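Local coordinates for protein inulin fructotransferase (PDB 2INV) that converts inulin by intramolecular fructosyl transfer, probably releasing difructose anhydride III, as a trimer of right-handed parallel beta-helices, at residues K154-H158 and P305-R309; I291-R297 and I329-A335. Numbering follows the deposited sequence.

Interaction 1: K154-H158 and P305-R309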
loop_
_atom_site.group_PDB
_atom_site.type_symbol
_atom_site.label_atom_id
_atom_site.label_comp_id
_atom_site.label_asym_id
_atom_site.label_seq_id
_atom_site.Cartn_x
_atom_site.Cartn_y
_atom_site.Cartn_z
ATOM N N LYS A 154 5.217 -28.658 20.564
ATOM C CA LYS A 154 5.496 -28.284 19.185
ATOM C C LYS A 154 4.555 -27.179 18.710
ATOM O O LYS A 154 4.869 -26.438 17.781
ATOM C CB LYS A 154 5.418 -29.512 18.265
ATOM C CG LYS A 154 4.024 -30.105 18.061
ATOM C CD LYS A 154 4.110 -31.297 17.087
ATOM C CE LYS A 154 2.794 -32.050 16.995
ATOM N NZ LYS A 154 2.942 -33.327 16.211
ATOM N N ASN A 155 3.412 -27.058 19.378
ATOM C CA ASN A 155 2.424 -26.034 19.042
ATOM C C ASN A 155 2.291 -24.993 20.148
ATOM O O ASN A 155 1.225 -24.402 20.323
ATOM C CB ASN A 155 1.048 -26.666 18.796
ATOM C CG ASN A 155 1.024 -27.576 17.588
ATOM O OD1 ASN A 155 1.604 -27.266 16.550
ATOM N ND2 ASN A 155 0.329 -28.702 17.709
ATOM N N SER A 156 3.384 -24.752 20.864
ATOM C CA SER A 156 3.390 -23.812 21.976
ATOM C C SER A 156 3.552 -22.334 21.619
ATOM O O SER A 156 3.128 -21.470 22.383
ATOM C CB SER A 156 4.503 -24.186 22.952
ATOM O OG SER A 156 5.771 -23.788 22.436
ATOM N N TYR A 157 4.160 -22.044 20.471
ATOM C CA TYR A 157 4.411 -20.662 20.062
ATOM C C TYR A 157 5.360 -20.040 21.066
ATOM O O TYR A 157 5.323 -18.834 21.301
ATOM C CB TYR A 157 3.142 -19.822 20.061
ATOM C CG TYR A 157 2.277 -19.963 18.836
ATOM C CD1 TYR A 157 2.490 -19.180 17.701
ATOM C CD2 TYR A 157 1.231 -20.863 18.827
ATOM C CE1 TYR A 157 1.672 -19.300 16.585
ATOM C CE2 TYR A 157 0.401 -20.995 17.735
ATOM C CZ TYR A 157 0.622 -20.213 16.614
ATOM O OH TYR A 157 -0.210 -20.349 15.534
ATOM N N HIS A 158 6.192 -20.871 21.675
ATOM C CA HIS A 158 7.156 -20.390 22.649
ATOM C C HIS A 158 8.510 -20.965 22.339
ATOM O O HIS A 158 8.627 -22.154 22.045
ATOM C CB HIS A 158 6.762 -20.817 24.062
ATOM C CG HIS A 158 5.695 -19.964 24.678
ATOM N ND1 HIS A 158 4.357 -20.106 24.380
ATOM C CD2 HIS A 158 5.771 -18.930 25.554
ATOM C CE1 HIS A 158 3.656 -19.201 25.038
ATOM N NE2 HIS A 158 4.490 -18.474 25.758
ATOM N N PRO A 305 -5.398 -29.188 15.289
ATOM C CA PRO A 305 -4.321 -29.154 16.284
ATOM C C PRO A 305 -4.532 -28.098 17.364
ATOM O O PRO A 305 -4.134 -28.273 18.523
ATOM C CB PRO A 305 -3.096 -28.856 15.439
ATOM C CG PRO A 305 -3.358 -29.640 14.219
ATOM C CD PRO A 305 -4.845 -29.412 13.938
ATOM N N PHE A 306 -5.194 -27.014 16.979
ATOM C CA PHE A 306 -5.448 -25.897 17.881
ATOM C C PHE A 306 -6.858 -25.793 18.398
ATOM O O PHE A 306 -7.198 -24.823 19.075
ATOM C CB PHE A 306 -5.093 -24.613 17.171
ATOM C CG PHE A 306 -3.658 -24.501 16.904
ATOM C CD1 PHE A 306 -2.780 -24.192 17.935
ATOM C CD2 PHE A 306 -3.148 -24.828 15.659
ATOM C CE1 PHE A 306 -1.420 -24.217 17.735
ATOM C CE2 PHE A 306 -1.774 -24.857 15.448
ATOM C CZ PHE A 306 -0.911 -24.553 16.489
ATOM N N ILE A 307 -7.696 -26.769 18.087
ATOM C CA ILE A 307 -9.045 -26.665 18.584
ATOM C C ILE A 307 -9.004 -26.806 20.088
ATOM O O ILE A 307 -8.249 -27.610 20.635
ATOM C CB ILE A 307 -9.967 -27.714 17.970
ATOM C CG1 ILE A 307 -10.112 -27.421 16.479
ATOM C CG2 ILE A 307 -11.316 -27.675 18.659
ATOM C CD1 ILE A 307 -10.924 -28.430 15.726
ATOM N N GLY A 308 -9.801 -25.983 20.753
ATOM C CA GLY A 308 -9.863 -26.016 22.197
ATOM C C GLY A 308 -9.012 -24.960 22.880
ATOM O O GLY A 308 -9.112 -24.790 24.093
ATOM N N ARG A 309 -8.168 -24.257 22.131
ATOM C CA ARG A 309 -7.322 -23.230 22.742
ATOM C C ARG A 309 -8.093 -21.918 22.843
ATOM O O ARG A 309 -9.128 -21.742 22.191
ATOM C CB ARG A 309 -6.038 -23.035 21.927
ATOM C CG ARG A 309 -4.803 -22.706 22.775
ATOM C CD ARG A 309 -3.852 -23.891 22.978
ATOM N NE ARG A 309 -2.612 -23.778 22.209
ATOM C CZ ARG A 309 -1.679 -22.856 22.447
ATOM N NH1 ARG A 309 -1.848 -21.969 23.428
ATOM N NH2 ARG A 309 -0.571 -22.824 21.718
#
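Beside a sugar-binding pocket on the flank of a parallel beta-helix, two loops from distant parts of the chain meet. Here the loop 154-158 meets the loop 305-309, and the side chain of Phe306 comes within about 4 Å of a bound beta-D-fructofuranose, measured between nearest atoms. A single hydrogen bond joins the two segments: Arg309 NH2 donates to Asn155 O at 2.8 Å. Apolar contacts lie alongside it, with Phe306 CE1 3.6 Å from Asn155 CB and 3.7 Å from Tyr157 CE2. The Tyr157 and Phe306 rings, 5.9 Å apart between centroids, meet obliquely, with planes at 54°. Each loop is also folded on itself. A type II turn from Phe306 to Arg309, with Gly308 at positive phi, is closed by Arg309 N to Phe306 O at 3.3 Å. Across from it, Ser156 OG accepts from His158 N at 3.0 Å in an ST turn, while His158 ND1 donates to Ser156 O at 2.7 Å. Tyr157 OH is hydrogen-bonded to NH1 of Arg252, a residue of the sugar pocket, which also forms a cation-pi pair with Phe306; Asn155 OD1 bonds to Asn97. A modest interface of 232 Å² thus combines one charged-group-to-carbonyl bond with aromatic contact, consistent with the two loops together holding Phe306, and through Tyr157 the pocket residue Arg252, beside the sugar.

Interaction 2: I291-R297 and I329-A335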
loop_
_atom_site.group_PDB
_atom_site.type_symbol
_atom_site.label_atom_id
_atom_site.label_comp_id
_atom_site.label_asym_id
_atom_site.label_seq_id
_atom_site.Cartn_x
_atom_site.Cartn_y
_atom_site.Cartn_z
ATOM N N ILE A 291 -11.375 3.906 13.432
ATOM C CA ILE A 291 -11.420 2.486 13.098
ATOM C C ILE A 291 -12.544 2.411 12.085
ATOM O O ILE A 291 -13.717 2.384 12.454
ATOM C CB ILE A 291 -11.788 1.644 14.318
ATOM C CG1 ILE A 291 -10.962 2.110 15.520
ATOM C CG2 ILE A 291 -11.535 0.170 14.026
ATOM C CD1 ILE A 291 -9.498 1.831 15.393
ATOM N N THR A 292 -12.193 2.365 10.808
ATOM C CA THR A 292 -13.215 2.359 9.783
ATOM C C THR A 292 -12.854 1.558 8.544
ATOM O O THR A 292 -11.680 1.292 8.285
ATOM C CB THR A 292 -13.510 3.815 9.384
ATOM O OG1 THR A 292 -14.703 3.882 8.598
ATOM C CG2 THR A 292 -12.343 4.392 8.586
ATOM N N ALA A 293 -13.878 1.187 7.779
ATOM C CA ALA A 293 -13.692 0.433 6.542
ATOM C C ALA A 293 -12.901 -0.866 6.715
ATOM O O ALA A 293 -12.102 -1.231 5.847
ATOM C CB ALA A 293 -13.007 1.315 5.508
ATOM N N ASN A 294 -13.136 -1.571 7.817
ATOM C CA ASN A 294 -12.439 -2.828 8.080
ATOM C C ASN A 294 -13.416 -3.995 8.058
ATOM O O ASN A 294 -14.585 -3.846 8.423
ATOM C CB ASN A 294 -11.780 -2.809 9.465
ATOM C CG ASN A 294 -10.730 -1.730 9.602
ATOM O OD1 ASN A 294 -9.648 -1.811 9.015
ATOM N ND2 ASN A 294 -11.052 -0.697 10.373
ATOM N N HIS A 295 -12.942 -5.158 7.629
ATOM C CA HIS A 295 -13.790 -6.341 7.640
ATOM C C HIS A 295 -13.361 -7.137 8.853
ATOM O O HIS A 295 -12.221 -7.593 8.946
ATOM C CB HIS A 295 -13.621 -7.197 6.391
ATOM C CG HIS A 295 -14.694 -8.227 6.227
ATOM N ND1 HIS A 295 -14.780 -9.350 7.021
ATOM C CD2 HIS A 295 -15.682 -8.339 5.310
ATOM C CE1 HIS A 295 -15.769 -10.115 6.593
ATOM N NE2 HIS A 295 -16.331 -9.523 5.555
ATOM N N ILE A 296 -14.288 -7.294 9.787
ATOM C CA ILE A 296 -14.010 -7.989 11.031
ATOM C C ILE A 296 -14.801 -9.284 11.141
ATOM O O ILE A 296 -16.009 -9.278 11.361
ATOM C CB ILE A 296 -14.326 -7.043 12.197
ATOM C CG1 ILE A 296 -13.656 -5.693 11.913
ATOM C CG2 ILE A 296 -13.839 -7.623 13.513
ATOM C CD1 ILE A 296 -14.139 -4.555 12.763
ATOM N N ARG A 297 -14.099 -10.397 10.971
ATOM C CA ARG A 297 -14.705 -11.714 11.018
ATOM C C ARG A 297 -14.232 -12.554 12.188
ATOM O O ARG A 297 -13.051 -12.884 12.316
ATOM C CB ARG A 297 -14.456 -12.451 9.694
ATOM C CG ARG A 297 -14.233 -13.956 9.822
ATOM C CD ARG A 297 -15.447 -14.657 10.370
ATOM N NE ARG A 297 -15.851 -15.782 9.535
ATOM C CZ ARG A 297 -17.107 -16.201 9.411
ATOM N NH1 ARG A 297 -18.085 -15.585 10.071
ATOM N NH2 ARG A 297 -17.390 -17.230 8.618
ATOM N N ILE A 329 -15.730 4.366 15.447
ATOM C CA ILE A 329 -15.773 3.026 14.887
ATOM C C ILE A 329 -16.931 3.016 13.895
ATOM O O ILE A 329 -18.099 2.942 14.297
ATOM C CB ILE A 329 -16.019 1.971 15.989
ATOM C CG1 ILE A 329 -14.984 2.136 17.104
ATOM C CG2 ILE A 329 -15.944 0.572 15.407
ATOM C CD1 ILE A 329 -15.396 3.110 18.193
ATOM N N SER A 330 -16.614 3.085 12.604
ATOM C CA SER A 330 -17.660 3.126 11.597
ATOM C C SER A 330 -17.325 2.409 10.301
ATOM O O SER A 330 -16.190 1.986 10.076
ATOM C CB SER A 330 -17.986 4.586 11.280
ATOM O OG SER A 330 -16.814 5.262 10.844
ATOM N N ASP A 331 -18.339 2.294 9.451
ATOM C CA ASP A 331 -18.203 1.662 8.153
ATOM C C ASP A 331 -17.412 0.354 8.199
ATOM O O ASP A 331 -16.545 0.117 7.360
ATOM C CB ASP A 331 -17.545 2.646 7.190
ATOM C CG ASP A 331 -17.612 2.188 5.761
ATOM O OD1 ASP A 331 -18.674 1.675 5.354
ATOM O OD2 ASP A 331 -16.613 2.359 5.033
ATOM N N ASN A 332 -17.721 -0.484 9.187
ATOM C CA ASN A 332 -17.061 -1.784 9.361
ATOM C C ASN A 332 -18.077 -2.904 9.123
ATOM O O ASN A 332 -19.270 -2.716 9.374
ATOM C CB ASN A 332 -16.512 -1.922 10.787
ATOM C CG ASN A 332 -15.414 -0.921 11.099
ATOM O OD1 ASN A 332 -14.383 -0.879 10.426
ATOM N ND2 ASN A 332 -15.629 -0.110 12.135
ATOM N N LEU A 333 -17.615 -4.058 8.640
ATOM C CA LEU A 333 -18.514 -5.189 8.417
ATOM C C LEU A 333 -18.127 -6.331 9.356
ATOM O O LEU A 333 -17.025 -6.867 9.265
ATOM C CB LEU A 333 -18.450 -5.662 6.954
ATOM C CG LEU A 333 -19.603 -6.561 6.462
ATOM C CD1 LEU A 333 -19.466 -6.809 4.966
ATOM C CD2 LEU A 333 -19.624 -7.882 7.217
ATOM N N PHE A 334 -19.039 -6.684 10.261
ATOM C CA PHE A 334 -18.797 -7.759 11.217
ATOM C C PHE A 334 -19.480 -9.063 10.806
ATOM O O PHE A 334 -20.704 -9.130 10.713
ATOM C CB PHE A 334 -19.303 -7.376 12.614
ATOM C CG PHE A 334 -18.582 -6.212 13.239
ATOM C CD1 PHE A 334 -18.827 -4.912 12.809
ATOM C CD2 PHE A 334 -17.677 -6.415 14.274
ATOM C CE1 PHE A 334 -18.188 -3.829 13.399
ATOM C CE2 PHE A 334 -17.026 -5.336 14.874
ATOM C CZ PHE A 334 -17.282 -4.047 14.438
ATOM N N ALA A 335 -18.682 -10.104 10.584
ATOM C CA ALA A 335 -19.200 -11.420 10.210
ATOM C C ALA A 335 -18.841 -12.363 11.350
ATOM O O ALA A 335 -17.691 -12.774 11.499
ATOM C CB ALA A 335 -18.560 -11.889 8.913
#
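Main-chain hydrogen bonds between adjacent coils dominate this pairing of parallel strands. Ile296 uses both its polar backbone atoms: its N donates to Leu333 O at 2.8 Å and its O accepts from Ala335 N at 2.9 Å. Leu333 N to Asn294 O and Ser330 N to Ile291 O, each 3.0 Å, continue the pattern. At the corner between the strands, where Ala293 and Asp331 adopt left-handed backbone angles, side chains join in. Asn332 OD1 accepts from Asn294 N at 3.0 Å and, weakly, from Asn294 ND2 at 3.3 Å, while Asn332 ND2 donates to Ile291 O at 3.2 Å. Asn332 ND2 also bonds to Asn366 OD1, so amide side chains at the same position of successive coils, Asn294, Asn332 and Asn366, are linked by hydrogen bonds, as in the asparagine rows of pectate-lyase-like beta-helices; Asn294 ND2 bonds to Val267 O besides. Further along, Arg297 NH1 reaches Ala335 O at 3.2 Å.

Packing follows the in-register pairs. On one face Ile291 CB lies 4.3 Å from Ile329 CG1, and Ile296 CD1 makes a CH-pi contact over the Phe334 ring, 4.0 Å from its centroid. The opposite face, carrying Thr292, Ser330 and His295, and the corner residue Asp331 meet other subunits: Asp331 bonds to Thr292 and Ser330 of the second subunit, Thr292 and Ser330 bond to Asp331 of the third, and His295 NE2 bonds to Glu288 O of the second. Within the chain, strands 266-268 and 271-274 adjoin 291-297, strand 362-370 adjoins 329-335, and strands 320-323 and 351-357 contribute Val320, Ile322 and Ile353 to the apolar interior.

In the fold
The two contacts illustrate two levels of a beta-helix: pairing of successive coils, and loops that reach out from them to lie beside bound sugar. Along the chain their segments alternate: 154-158, 291-297, 305-309, 329-335. The loop bearing 305-309 leaves strand 285-299, which holds 291-297, and leads into strand 320-323, ahead of strand 328-337. It extends from the beta-helix to meet a loop lying between strands 135-146 and 162-166, several coils nearer the N-terminus. The centres of interactions 1 and 2 are 28 Å apart and their nearest atoms about 14 Å, without touching. Interaction 2 joins successive coils beside the subunit interfaces, whereas interaction 1 bridges non-adjacent coils beside bound fructose.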